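Local coordinates for protein SOXA (Paracoccus denitrificans, PDB 2C1D) that initiates sulfur oxidation in the periplasm as the diheme SoxA half of SoxAX, joining thiosulfate to a cysteine of the carrier subunit SoxY with electron transfer to cytochrome c, at residues 200-205 against 243-248; 150-155 against 251-256; 133-138 against 215-220. One frame throughout, in Å; residues are numbered along the deposited sequence.

Contact 1. Residues 200-205 against 243-248; sequences GQINGF and ALELYV. With HEC (heme c), chain J.
Ile202 is wedged between the helix of residues 243-248 and the rim of heme c, and its two branches divide the work. CG2 lies 3.4 Å from the heme methyl CMA and also meets Val248 CG1 at 3.9 Å. CG1 lies between the backbone N and the carbonyl carbon (chi1 64°), and from it CD1 reaches the helix backbone, 3.7 Å from Glu245 O, where it also touches the CG methylene of Glu245. The Ile202 side chain crosses those of Val248 and Glu245 at about a right angle. A branched, wholly apolar residue suits a place with a porphyrin methyl on one side and a helix on the other. An alanine here would probably leave the heme methyl and Val248 CG1 without their shared neighbour and open a gap beside Glu245. Val248, with CG1 anti to its backbone N (chi1 178°), sets that same methyl 3.5 Å from Gly200 O. Gly200 has positive phi (58°), and a side chain on it would run into the porphyrin.

Beside this apolar layer a water ties the segments together where no direct hydrogen bond does. It donates to Gln201 OE1 and to Val248 O, each at 2.7 Å, and accepts from Ile202 N at 3.0 Å. Gln201 NE2 is hydrogen-bonded to Gln199 OE1, which is likely to hold the amide with OE1 turned to the water. Further along, a type I beta turn from Ile202 to Phe205 brings the Phe205 ring to the heme, with the propionate carbon CAA in plane at its edge. With Gly200 close to the axial ligand His184, the arrangement forms one wall of the second heme pocket in a cytochrome c domain, a loop lying along the porphyrin rim and backed by helix 239-251.

Contact 2. Residues 150-155 against 251-256; sequences VNVKID and RGNGLS
Val150 and Asn253 hold the close-packed half of this contact, where two irregular segments meet through four hydrogen bonds. Val150 uses both of its backbone polar groups: its N donates to Leu255 O at 2.8 Å, and its O accepts from Gly254 N at 3.0 Å. Its side chain turns inward, CG1 lying 3.3 Å from Asn253 OD1 and CG2 beside Leu255 O. A short branched side chain suits this place, one methyl against the asparagine amide and the other against a turn carbonyl.

Asn253 adds a second clasp. Its OD1 accepts from Val152 N (2.9 Å), the donor standing 32° out of the carbonyl plane, while ND2 donates to Val152 O (3.0 Å) in the plane of that carbonyl, on a lone pair. The primary amide, with donor and acceptor side by side, suits a residue that must satisfy both the N-H and the C=O of one partner. Val152 itself packs against Leu246 and Ala249 of helix 239-251.

The other side is looser. Asn151, an exposed residue, has its CB directed away from the turn, and past Val152 the exposed residues Lys153 and Asp155 make no contact with the turn; Lys153 NZ forms a salt bridge with Asp155 OD2 at 2.8 Å.

Underlying the tight part is a type II beta turn from Gly252 to Leu255, closed by Leu255 N bonding to Gly252 O. Gly254 occupies its third position with phi 109°, the classic glycine site of this turn, here joined to the connection between helices 132-143 and 159-170.

Contact 3. Residues 133-138 against 215-220; sequences NMKDML and MVTAQH
The helix of residues 133-138 packs against the end of strand 214-216 and the loop leading into helix 218-223, the backbones coming nearest at Lys135 and Met215, whose CA atoms are 6.5 Å apart. Lys135 has the largest share of the contact. Its CB faces Met215 CB at 4.2 Å, and the chain then bends at chi3 (-56°), which keeps CE beside Met215 O, at 3.4 Å, as CD is. NZ completes the reach and donates to that same oxygen at 2.9 Å, tilted 28° from the carbonyl plane. The long aliphatic part of a lysine thus runs beside a peptide carbonyl that its ammonium end grips.

Thr217 works in two directions. Its methyl CG2 lies 3.8 Å from Lys135 CG and 4.1 Å from Leu138 CD1, and the Thr217 side chain crosses both at about a right angle. Its hydroxyl, placed between the backbone N and the carbonyl carbon (chi1 59°), accepts from His220 N at 3.3 Å and caps helix 218-223. Threonine suits this N-cap because one branch can serve the helix start while the other joins an apolar patch. Leu138 extends that patch to Met110 and Pro206. The end of the Met215 side chain leads away from helix 132-143, and the side chain touches Phe61 of helix 59-70. Behind the contact, Asp136 forms salt bridges with Lys68 and Arg64.

The lysine meets a neutral carbonyl across this interface rather than a carboxylate, and its charge probably strengthens the bond. That bond ties the helix to the strand end, and the Thr217 methyl joins it to the residue that caps the helix bearing Arg221, which by similarity binds substrate.

Overall arrangement
Along the chain the segments run 133-138, 150-155, 200-205, 215-220, 243-248 and 251-256, so contact 3 alternates with each of the others, whereas contact 1 falls between the two segments of contact 2. Contacts 1 and 2 have centres about 9 Å apart and touch where Gln201 meets Arg251 and Gly252 and where Asn203 meets Val150. Contact 3 lies about 13 Å from contact 1, centre to centre, and meets it where Phe205 CD2 approaches Val216 O at 3.3 Å; the centres of contacts 2 and 3 are about 20 Å apart. Contact 3 links the first cytochrome c domain, whose heme pocket includes Met137, to the second, whose heme lies against contact 1, consistent with the two heme domains packing as one body.

Contact 1. Residues 200-205 against 243-248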
loop_
_atom_site.group_PDB
_atom_site.type_symbol
_atom_site.label_atom_id
_atom_site.label_comp_id
_atom_site.label_asym_id
_atom_site.label_seq_id
_atom_site.Cartn_x
_atom_site.Cartn_y
_atom_site.Cartn_z
ATOM N N GLY A 200 -5.898 3.293 2.055
ATOM C CA GLY A 200 -5.464 2.029 1.483
ATOM C C GLY A 200 -6.591 1.026 1.426
ATOM O O GLY A 200 -6.409 -0.124 1.828
ATOM N N GLN A 201 -7.741 1.468 0.937
ATOM C CA GLN A 201 -8.905 0.613 0.786
ATOM C C GLN A 201 -8.822 -0.155 -0.537
ATOM O O GLN A 201 -8.180 0.305 -1.484
ATOM C CB GLN A 201 -10.200 1.434 0.864
ATOM C CG GLN A 201 -10.358 2.364 2.123
ATOM C CD GLN A 201 -10.859 1.643 3.365
ATOM O OE1 GLN A 201 -10.840 0.415 3.405
ATOM N NE2 GLN A 201 -11.310 2.408 4.396
ATOM N N ILE A 202 -9.492 -1.300 -0.585
ATOM C CA ILE A 202 -9.550 -2.149 -1.777
ATOM C C ILE A 202 -10.960 -2.302 -2.339
ATOM O O ILE A 202 -11.182 -3.133 -3.204
ATOM C CB ILE A 202 -8.890 -3.555 -1.553
ATOM C CG1 ILE A 202 -9.618 -4.395 -0.509
ATOM C CG2 ILE A 202 -7.436 -3.401 -1.145
ATOM C CD1 ILE A 202 -9.093 -5.815 -0.441
ATOM N N ASN A 203 -11.898 -1.459 -1.907
ATOM C CA ASN A 203 -13.249 -1.492 -2.472
ATOM C C ASN A 203 -13.293 -1.146 -3.963
ATOM O O ASN A 203 -14.293 -1.416 -4.623
ATOM C CB ASN A 203 -14.197 -0.555 -1.725
ATOM C CG ASN A 203 -13.922 0.902 -2.020
ATOM O OD1 ASN A 203 -14.781 1.640 -2.583
ATOM N ND2 ASN A 203 -12.749 1.346 -1.646
ATOM N N GLY A 204 -12.228 -0.541 -4.471
ATOM C CA GLY A 204 -12.129 -0.123 -5.858
ATOM C C GLY A 204 -11.400 -1.099 -6.786
ATOM O O GLY A 204 -11.341 -0.863 -7.990
ATOM N N PHE A 205 -10.849 -2.187 -6.245
ATOM C CA PHE A 205 -10.095 -3.150 -7.059
ATOM C C PHE A 205 -11.048 -4.116 -7.773
ATOM O O PHE A 205 -12.163 -4.344 -7.298
ATOM C CB PHE A 205 -9.082 -3.919 -6.189
ATOM C CG PHE A 205 -7.812 -3.145 -5.924
ATOM C CD1 PHE A 205 -7.789 -2.146 -4.978
ATOM C CD2 PHE A 205 -6.649 -3.436 -6.601
ATOM C CE1 PHE A 205 -6.639 -1.418 -4.726
ATOM C CE2 PHE A 205 -5.487 -2.708 -6.369
ATOM C CZ PHE A 205 -5.499 -1.682 -5.399
ATOM N N ALA A 243 -5.558 -13.825 3.770
ATOM C CA ALA A 243 -6.005 -13.288 5.051
ATOM C C ALA A 243 -5.963 -11.760 5.114
ATOM O O ALA A 243 -6.890 -11.128 5.604
ATOM C CB ALA A 243 -5.207 -13.891 6.212
ATOM N N LEU A 244 -4.909 -11.161 4.585
ATOM C CA LEU A 244 -4.790 -9.718 4.515
ATOM C C LEU A 244 -5.901 -9.139 3.636
ATOM O O LEU A 244 -6.467 -8.129 3.977
ATOM C CB LEU A 244 -3.413 -9.330 3.934
ATOM C CG LEU A 244 -3.053 -7.859 3.861
ATOM C CD1 LEU A 244 -3.149 -7.183 5.238
ATOM C CD2 LEU A 244 -1.636 -7.686 3.262
ATOM N N GLU A 245 -6.190 -9.774 2.500
ATOM C CA GLU A 245 -7.255 -9.283 1.618
ATOM C C GLU A 245 -8.621 -9.303 2.318
ATOM O O GLU A 245 -9.444 -8.395 2.127
ATOM C CB GLU A 245 -7.317 -10.047 0.264
ATOM C CG GLU A 245 -8.323 -9.424 -0.696
ATOM C CD GLU A 245 -8.291 -9.964 -2.119
ATOM O OE1 GLU A 245 -9.375 -10.048 -2.752
ATOM O OE2 GLU A 245 -7.206 -10.280 -2.621
ATOM N N LEU A 246 -8.861 -10.322 3.131
ATOM C CA LEU A 246 -10.090 -10.413 3.936
ATOM C C LEU A 246 -10.167 -9.278 4.938
ATOM O O LEU A 246 -11.196 -8.602 5.056
ATOM C CB LEU A 246 -10.153 -11.756 4.689
ATOM C CG LEU A 246 -11.265 -11.977 5.731
ATOM C CD1 LEU A 246 -12.672 -12.027 5.093
ATOM C CD2 LEU A 246 -10.998 -13.250 6.515
ATOM N N TYR A 247 -9.064 -9.059 5.635
ATOM C CA TYR A 247 -9.017 -8.034 6.647
ATOM C C TYR A 247 -9.161 -6.626 6.024
ATOM O O TYR A 247 -9.956 -5.817 6.493
ATOM C CB TYR A 247 -7.752 -8.147 7.493
ATOM C CG TYR A 247 -7.698 -7.055 8.493
ATOM C CD1 TYR A 247 -8.525 -7.080 9.612
ATOM C CD2 TYR A 247 -6.868 -5.962 8.306
ATOM C CE1 TYR A 247 -8.506 -6.040 10.541
ATOM C CE2 TYR A 247 -6.861 -4.919 9.209
ATOM C CZ TYR A 247 -7.684 -4.967 10.326
ATOM O OH TYR A 247 -7.672 -3.908 11.213
ATOM N N VAL A 248 -8.407 -6.351 4.964
ATOM C CA VAL A 248 -8.391 -5.014 4.353
ATOM C C VAL A 248 -9.735 -4.741 3.673
ATOM O O VAL A 248 -10.273 -3.655 3.797
ATOM C CB VAL A 248 -7.206 -4.829 3.380
ATOM C CG1 VAL A 248 -7.226 -3.446 2.702
ATOM C CG2 VAL A 248 -5.894 -4.969 4.126
HETATM FE FE HEC J . -0.085 1.241 0.697
HETATM C CHA HEC J . -1.635 2.632 -2.012
HETATM C CHB HEC J . -2.566 -1.176 0.770
HETATM C CHC HEC J . 1.484 -0.264 3.279
HETATM C CHD HEC J . 2.043 3.879 0.933
HETATM N NA HEC J . -1.806 0.816 -0.430
HETATM C C1A HEC J . -2.249 1.530 -1.505
HETATM C C2A HEC J . -3.466 0.928 -1.977
HETATM C C3A HEC J . -3.714 -0.142 -1.191
HETATM C C4A HEC J . -2.675 -0.221 -0.203
HETATM C CMA HEC J . -4.874 -1.131 -1.288
HETATM C CAA HEC J . -4.324 1.418 -3.169
HETATM C CBA HEC J . -5.518 2.221 -2.625
HETATM C CGA HEC J . -6.443 2.669 -3.751
HETATM O O1A HEC J . -7.457 3.335 -3.442
HETATM O O2A HEC J . -6.164 2.383 -4.963
HETATM N NB HEC J . -0.460 -0.372 1.789
HETATM C C1B HEC J . -1.499 -1.278 1.644
HETATM C C2B HEC J . -1.261 -2.386 2.516
HETATM C C3B HEC J . -0.162 -2.135 3.219
HETATM C C4B HEC J . 0.376 -0.887 2.753
HETATM C CMB HEC J . -2.205 -3.580 2.673
HETATM C CAB HEC J . 0.472 -3.053 4.286
HETATM C CBB HEC J . 0.815 -4.265 3.752
HETATM N NC HEC J . 1.490 1.733 1.906
HETATM C C1C HEC J . 1.958 0.975 2.933
HETATM C C2C HEC J . 3.105 1.637 3.523
HETATM C C3C HEC J . 3.268 2.806 2.875
HETATM C C4C HEC J . 2.231 2.863 1.853
HETATM C CMC HEC J . 3.889 1.021 4.704
HETATM C CAC HEC J . 4.290 3.983 3.040
HETATM C CBC HEC J . 5.601 3.827 3.272
HETATM N ND HEC J . 0.169 2.932 -0.350
HETATM C C1D HEC J . 1.135 3.904 -0.081
HETATM C C2D HEC J . 1.046 4.968 -1.061
HETATM C C3D HEC J . -0.086 4.566 -1.976
HETATM C C4D HEC J . -0.568 3.304 -1.461
HETATM C CMD HEC J . 1.904 6.241 -1.175
HETATM C CAD HEC J . -0.657 5.357 -3.177
HETATM C CBD HEC J . -1.546 6.485 -2.620
HETATM C CGD HEC J . -2.834 5.972 -2.008
HETATM O O1D HEC J . -2.922 5.712 -0.788
HETATM O O2D HEC J . -3.829 5.811 -2.719
HETATM O O HOH W 1 -11.031 -1.834 1.964
#

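Contact 2. Residues 150-155 against 251-256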
loop_
_atom_site.group_PDB
_atom_site.type_symbol
_atom_site.label_atom_id
_atom_site.label_comp_id
_atom_site.label_asym_id
_atom_site.label_seq_id
_atom_site.Cartn_x
_atom_site.Cartn_y
_atom_site.Cartn_z
ATOM N N VAL A 150 -19.930 -3.042 -0.127
ATOM C CA VAL A 150 -18.969 -3.996 0.426
ATOM C C VAL A 150 -19.529 -4.447 1.758
ATOM O O VAL A 150 -19.929 -3.638 2.605
ATOM C CB VAL A 150 -17.566 -3.344 0.648
ATOM C CG1 VAL A 150 -16.633 -4.265 1.453
ATOM C CG2 VAL A 150 -16.923 -2.959 -0.669
ATOM N N ASN A 151 -19.570 -5.748 1.925
ATOM C CA ASN A 151 -20.162 -6.364 3.085
ATOM C C ASN A 151 -19.468 -7.690 3.313
ATOM O O ASN A 151 -20.015 -8.754 3.073
ATOM C CB ASN A 151 -21.662 -6.591 2.853
ATOM C CG ASN A 151 -22.361 -7.145 4.074
ATOM O OD1 ASN A 151 -21.901 -6.964 5.197
ATOM N ND2 ASN A 151 -23.463 -7.840 3.858
ATOM N N VAL A 152 -18.249 -7.627 3.790
ATOM C CA VAL A 152 -17.550 -8.859 4.094
ATOM C C VAL A 152 -17.742 -9.235 5.563
ATOM O O VAL A 152 -17.625 -8.404 6.488
ATOM C CB VAL A 152 -16.052 -8.897 3.621
ATOM C CG1 VAL A 152 -15.717 -7.782 2.668
ATOM C CG2 VAL A 152 -15.075 -9.039 4.740
ATOM N N LYS A 153 -18.056 -10.506 5.735
ATOM C CA LYS A 153 -18.252 -11.139 7.021
ATOM C C LYS A 153 -16.909 -11.351 7.741
ATOM O O LYS A 153 -15.953 -11.831 7.168
ATOM C CB LYS A 153 -18.990 -12.471 6.799
ATOM C CG LYS A 153 -19.288 -13.306 8.066
ATOM C CD LYS A 153 -20.124 -14.557 7.689
ATOM C CE LYS A 153 -20.638 -15.334 8.902
ATOM N NZ LYS A 153 -19.570 -15.602 9.849
ATOM N N ILE A 154 -16.846 -10.954 9.003
ATOM C CA ILE A 154 -15.613 -11.066 9.774
ATOM C C ILE A 154 -15.696 -11.938 11.022
ATOM O O ILE A 154 -14.670 -12.121 11.695
ATOM C CB ILE A 154 -15.104 -9.681 10.165
ATOM C CG1 ILE A 154 -16.023 -9.025 11.206
ATOM C CG2 ILE A 154 -14.958 -8.830 8.935
ATOM C CD1 ILE A 154 -15.526 -7.699 11.632
ATOM N N ASP A 155 -16.883 -12.464 11.322
ATOM C CA ASP A 155 -17.095 -13.302 12.511
ATOM C C ASP A 155 -17.283 -14.765 12.131
ATOM O O ASP A 155 -17.124 -15.146 10.982
ATOM C CB ASP A 155 -18.278 -12.790 13.336
ATOM C CG ASP A 155 -19.609 -12.927 12.619
ATOM O OD1 ASP A 155 -20.622 -12.658 13.295
ATOM O OD2 ASP A 155 -19.748 -13.284 11.407
ATOM N N ARG A 251 -12.184 -3.405 6.166
ATOM C CA ARG A 251 -11.971 -2.019 6.568
ATOM C C ARG A 251 -12.791 -1.033 5.724
ATOM O O ARG A 251 -13.025 0.097 6.144
ATOM C CB ARG A 251 -10.492 -1.623 6.539
ATOM C CG ARG A 251 -9.622 -2.365 7.566
ATOM C CD ARG A 251 -8.134 -2.134 7.340
ATOM N NE ARG A 251 -7.749 -0.787 7.700
ATOM C CZ ARG A 251 -7.450 -0.400 8.936
ATOM N NH1 ARG A 251 -7.444 -1.271 9.944
ATOM N NH2 ARG A 251 -7.097 0.857 9.149
ATOM N N GLY A 252 -13.242 -1.460 4.553
ATOM C CA GLY A 252 -14.114 -0.633 3.737
ATOM C C GLY A 252 -15.552 -1.091 3.683
ATOM O O GLY A 252 -16.284 -0.678 2.788
ATOM N N ASN A 253 -15.980 -1.935 4.620
ATOM C CA ASN A 253 -17.391 -2.338 4.716
ATOM C C ASN A 253 -18.285 -1.107 4.775
ATOM O O ASN A 253 -18.068 -0.209 5.617
ATOM C CB ASN A 253 -17.623 -3.193 5.965
ATOM C CG ASN A 253 -17.356 -4.654 5.731
ATOM O OD1 ASN A 253 -17.205 -5.086 4.587
ATOM N ND2 ASN A 253 -17.339 -5.440 6.815
ATOM N N GLY A 254 -19.257 -1.040 3.863
ATOM C CA GLY A 254 -20.163 0.097 3.768
ATOM C C GLY A 254 -19.904 0.949 2.543
ATOM O O GLY A 254 -20.832 1.520 1.968
ATOM N N LEU A 255 -18.643 1.062 2.136
ATOM C CA LEU A 255 -18.330 1.687 0.853
ATOM C C LEU A 255 -18.878 0.809 -0.273
ATOM O O LEU A 255 -19.018 -0.412 -0.109
ATOM C CB LEU A 255 -16.818 1.868 0.685
ATOM C CG LEU A 255 -16.133 2.834 1.649
ATOM C CD1 LEU A 255 -14.638 2.614 1.631
ATOM C CD2 LEU A 255 -16.463 4.283 1.314
ATOM N N SER A 256 -19.174 1.410 -1.419
ATOM C CA SER A 256 -19.590 0.642 -2.571
ATOM C C SER A 256 -18.417 -0.042 -3.278
ATOM O O SER A 256 -17.280 0.458 -3.373
ATOM C CB SER A 256 -20.326 1.505 -3.617
ATOM O OG SER A 256 -21.458 2.176 -3.082
#

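Contact 3. Residues 133-138 against 215-220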
loop_
_atom_site.group_PDB
_atom_site.type_symbol
_atom_site.label_atom_id
_atom_site.label_comp_id
_atom_site.label_asym_id
_atom_site.label_seq_id
_atom_site.Cartn_x
_atom_site.Cartn_y
_atom_site.Cartn_z
ATOM N N ASN A 133 -5.409 -12.985 -18.182
ATOM C CA ASN A 133 -6.659 -13.742 -18.131
ATOM C C ASN A 133 -7.339 -13.543 -16.783
ATOM O O ASN A 133 -8.536 -13.332 -16.722
ATOM C CB ASN A 133 -6.428 -15.233 -18.394
ATOM C CG ASN A 133 -6.172 -15.545 -19.864
ATOM O OD1 ASN A 133 -6.383 -14.704 -20.735
ATOM N ND2 ASN A 133 -5.720 -16.765 -20.139
ATOM N N MET A 134 -6.555 -13.614 -15.721
ATOM C CA MET A 134 -7.057 -13.429 -14.360
ATOM C C MET A 134 -7.521 -12.010 -14.043
ATOM O O MET A 134 -8.636 -11.829 -13.522
ATOM C CB MET A 134 -6.038 -13.883 -13.334
ATOM C CG MET A 134 -6.593 -14.015 -11.921
ATOM S SD MET A 134 -7.938 -15.159 -11.678
ATOM C CE MET A 134 -7.001 -16.710 -11.474
ATOM N N LYS A 135 -6.714 -11.011 -14.379
ATOM C CA LYS A 135 -7.079 -9.611 -14.095
ATOM C C LYS A 135 -8.321 -9.184 -14.895
ATOM O O LYS A 135 -9.217 -8.533 -14.369
ATOM C CB LYS A 135 -5.895 -8.683 -14.368
ATOM C CG LYS A 135 -4.691 -9.040 -13.512
ATOM C CD LYS A 135 -3.561 -8.000 -13.556
ATOM C CE LYS A 135 -3.047 -7.692 -14.963
ATOM N NZ LYS A 135 -1.760 -6.888 -14.852
ATOM N N ASP A 136 -8.411 -9.600 -16.155
ATOM C CA ASP A 136 -9.595 -9.293 -16.939
ATOM C C ASP A 136 -10.828 -9.984 -16.355
ATOM O O ASP A 136 -11.913 -9.399 -16.330
ATOM C CB ASP A 136 -9.491 -9.735 -18.402
ATOM C CG ASP A 136 -8.314 -9.119 -19.159
ATOM O OD1 ASP A 136 -7.690 -8.101 -18.743
ATOM O OD2 ASP A 136 -7.910 -9.690 -20.198
ATOM N N MET A 137 -10.684 -11.247 -15.955
ATOM C CA MET A 137 -11.832 -11.982 -15.435
ATOM C C MET A 137 -12.313 -11.370 -14.116
ATOM O O MET A 137 -13.507 -11.187 -13.923
ATOM C CB MET A 137 -11.532 -13.466 -15.266
ATOM C CG MET A 137 -12.809 -14.321 -15.147
ATOM S SD MET A 137 -13.922 -14.173 -16.546
ATOM C CE MET A 137 -12.926 -15.058 -17.796
ATOM N N LEU A 138 -11.380 -11.026 -13.225
ATOM C CA LEU A 138 -11.756 -10.361 -11.963
ATOM C C LEU A 138 -12.426 -9.031 -12.226
ATOM O O LEU A 138 -13.323 -8.636 -11.495
ATOM C CB LEU A 138 -10.553 -10.088 -11.082
ATOM C CG LEU A 138 -9.723 -11.233 -10.516
ATOM C CD1 LEU A 138 -9.083 -10.855 -9.197
ATOM C CD2 LEU A 138 -10.475 -12.526 -10.397
ATOM N N MET A 215 -4.337 -3.088 -15.543
ATOM C CA MET A 215 -5.066 -3.467 -14.328
ATOM C C MET A 215 -4.111 -4.052 -13.278
ATOM O O MET A 215 -3.064 -4.628 -13.595
ATOM C CB MET A 215 -6.163 -4.481 -14.651
ATOM C CG MET A 215 -7.183 -4.046 -15.693
ATOM S SD MET A 215 -8.008 -2.537 -15.289
ATOM C CE MET A 215 -8.809 -2.904 -13.595
ATOM N N VAL A 216 -4.495 -3.898 -12.024
ATOM C CA VAL A 216 -3.756 -4.403 -10.890
ATOM C C VAL A 216 -4.779 -5.011 -9.912
ATOM O O VAL A 216 -5.860 -4.436 -9.695
ATOM C CB VAL A 216 -2.978 -3.255 -10.178
ATOM C CG1 VAL A 216 -2.312 -3.747 -8.925
ATOM C CG2 VAL A 216 -1.893 -2.703 -11.095
ATOM N N THR A 217 -4.429 -6.148 -9.323
ATOM C CA THR A 217 -5.256 -6.788 -8.286
ATOM C C THR A 217 -4.789 -6.372 -6.905
ATOM O O THR A 217 -3.644 -5.906 -6.727
ATOM C CB THR A 217 -5.175 -8.317 -8.388
ATOM O OG1 THR A 217 -3.805 -8.732 -8.234
ATOM C CG2 THR A 217 -5.593 -8.824 -9.799
ATOM N N ALA A 218 -5.649 -6.561 -5.907
ATOM C CA ALA A 218 -5.251 -6.268 -4.542
ATOM C C ALA A 218 -4.056 -7.122 -4.128
ATOM O O ALA A 218 -3.209 -6.653 -3.391
ATOM C CB ALA A 218 -6.409 -6.466 -3.587
ATOM N N GLN A 219 -3.978 -8.365 -4.612
ATOM C CA GLN A 219 -2.883 -9.258 -4.242
ATOM C C GLN A 219 -1.569 -8.666 -4.731
ATOM O O GLN A 219 -0.575 -8.651 -4.008
ATOM C CB GLN A 219 -3.062 -10.676 -4.823
ATOM C CG GLN A 219 -4.135 -11.544 -4.134
ATOM C CD GLN A 219 -3.893 -11.740 -2.680
ATOM O OE1 GLN A 219 -4.733 -11.375 -1.823
ATOM N NE2 GLN A 219 -2.774 -12.329 -2.368
ATOM N N HIS A 220 -1.573 -8.128 -5.939
ATOM C CA HIS A 220 -0.350 -7.570 -6.487
ATOM C C HIS A 220 0.027 -6.249 -5.796
ATOM O O HIS A 220 1.204 -5.966 -5.601
ATOM C CB HIS A 220 -0.466 -7.381 -7.991
ATOM C CG HIS A 220 0.781 -6.835 -8.624
ATOM N ND1 HIS A 220 1.815 -7.641 -9.044
ATOM C CD2 HIS A 220 1.172 -5.561 -8.875
ATOM C CE1 HIS A 220 2.782 -6.892 -9.549
ATOM N NE2 HIS A 220 2.420 -5.625 -9.447
#